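Local coordinates for protein luciferase-like enzymeAMP-CoA-ligase (Zophobas atratus, PDB 4W8O) that is a luciferase-like AMP/CoA-ligase of a nonluminescent mealworm that probably activates carboxylic acids with ATP before passing them to coenzyme A, at residues R248-G252 with E253-Q257. Residues are numbered along the deposited sequence; the frame is centred on the assembly and turned at random.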
# COMPACT_ATOMS: atom_id res chain seq x y z
N ARG A 248 7.27 13.76 -5.08
CA ARG A 248 6.82 14.32 -3.82
C ARG A 248 5.43 14.91 -3.92
O ARG A 248 4.60 14.70 -3.04
CB ARG A 248 7.79 15.39 -3.33
CG ARG A 248 7.84 15.47 -1.82
CD ARG A 248 8.80 14.43 -1.26
NE ARG A 248 10.19 14.89 -1.31
CZ ARG A 248 10.71 15.79 -0.48
NH1 ARG A 248 11.99 16.15 -0.61
NH2 ARG A 248 9.97 16.35 0.48
N SER A 249 5.18 15.64 -5.00
CA SER A 249 3.93 16.36 -5.18
C SER A 249 3.37 16.13 -6.56
O SER A 249 4.11 16.06 -7.53
CB SER A 249 4.15 17.86 -5.00
OG SER A 249 4.56 18.15 -3.69
N MET A 250 2.06 16.04 -6.63
CA MET A 250 1.38 15.85 -7.88
C MET A 250 1.19 17.22 -8.53
O MET A 250 0.61 18.12 -7.93
CB MET A 250 0.04 15.18 -7.63
CG MET A 250 -0.59 14.58 -8.86
SD MET A 250 -1.28 15.84 -9.94
CE MET A 250 -1.78 14.81 -11.30
N GLU A 251 1.72 17.37 -9.74
CA GLU A 251 1.43 18.50 -10.61
C GLU A 251 1.13 17.95 -11.99
O GLU A 251 1.79 17.03 -12.45
CB GLU A 251 2.60 19.47 -10.70
CG GLU A 251 2.63 20.53 -9.61
CD GLU A 251 3.54 20.17 -8.45
OE1 GLU A 251 4.76 19.97 -8.70
OE2 GLU A 251 3.06 20.10 -7.30
N GLY A 252 0.13 18.54 -12.65
CA GLY A 252 -0.33 18.06 -13.95
C GLY A 252 0.77 17.95 -14.99
O GLY A 252 1.01 16.89 -15.55
N GLU A 253 1.44 19.07 -15.22
CA GLU A 253 2.48 19.18 -16.23
C GLU A 253 3.63 18.21 -15.97
O GLU A 253 4.05 17.47 -16.86
CB GLU A 253 3.01 20.61 -16.25
CG GLU A 253 3.77 20.96 -17.51
CD GLU A 253 2.87 21.50 -18.60
OE1 GLU A 253 3.17 21.24 -19.79
OE2 GLU A 253 1.87 22.18 -18.28
N LYS A 254 4.14 18.24 -14.74
CA LYS A 254 5.29 17.41 -14.39
C LYS A 254 4.95 15.92 -14.47
O LYS A 254 5.80 15.12 -14.82
CB LYS A 254 5.83 17.77 -13.00
CG LYS A 254 6.21 19.24 -12.87
CD LYS A 254 7.52 19.47 -12.14
CE LYS A 254 8.07 20.87 -12.42
NZ LYS A 254 9.49 21.01 -12.01
N THR A 255 3.70 15.57 -14.17
CA THR A 255 3.27 14.19 -14.26
C THR A 255 3.29 13.72 -15.72
O THR A 255 3.76 12.63 -16.01
CB THR A 255 1.87 13.98 -13.65
OG1 THR A 255 1.88 14.33 -12.27
CG2 THR A 255 1.43 12.53 -13.78
N LEU A 256 2.79 14.55 -16.63
CA LEU A 256 2.82 14.20 -18.05
C LEU A 256 4.26 14.10 -18.56
O LEU A 256 4.59 13.20 -19.33
CB LEU A 256 2.02 15.20 -18.89
CG LEU A 256 0.52 15.28 -18.61
CD1 LEU A 256 -0.17 16.14 -19.66
CD2 LEU A 256 -0.13 13.90 -18.55
N GLN A 257 5.12 15.01 -18.11
CA GLN A 257 6.55 14.94 -18.43
C GLN A 257 7.18 13.62 -17.96
O GLN A 257 7.97 13.01 -18.69
CB GLN A 257 7.31 16.11 -17.81
CG GLN A 257 7.04 17.45 -18.49
CD GLN A 257 7.40 18.64 -17.63
OE1 GLN A 257 8.12 18.52 -16.64
NE2 GLN A 257 6.91 19.81 -18.01
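Thr255 sets its OG1 beside its own backbone N and anti to the carbonyl carbon (chi1 -61°), which aims the hydroxyl back at the carbonyl oxygen of Glu251, the residue at the N-cap position before helix 252-262. That oxygen is gripped twice by one residue: Thr255 OG1 donates to Glu251 O at 2.7 Å, and Thr255 N donates to the same Glu251 O at 3.0 Å. The hydroxyl stands 41° out of the carbonyl plane, so the two donors do not compete for one direction. A beta-branched threonine suits the place because it supplies a short donor for this backbone oxygen while the rest of its side chain packs on apolar neighbours. Replacing Thr255 by a valine would probably leave Glu251 O with the amide as its sole donor of this pair and put a methyl against a polar atom. Thr255 N to Glu251 O is the first i to i+4 bond of the helix, and Leu256 N to Gly252 O at 3.1 Å is the next, with Leu256 CG 3.5 Å from Gly252 O. The chain of Met250 folds at its second torsion (chi2 -74°), swinging CE back toward the helix; it crosses Thr255 at about a right angle and brings CE within 3.8 Å of Thr255 OG1, a reach that suits a long, flexible thioether. On the exposed flank, Glu251 CB and Lys254 CG approach to 4.2 Å, but Glu251 OE1 and Lys254 NZ remain 5.9 Å apart, leaving at most a loose attraction. Glu253 OE1 forms a salt bridge with Arg285 and a hydrogen bond with Tyr286. The loop carries the chain from strand 243-246 of the nine-stranded mixed sheet into helix 252-262, the helix of a beta-alpha-beta crossover leading to parallel strand 266-268, with Met250 and Thr255 packed on Phe222 and on Leu277 of helix 274-278.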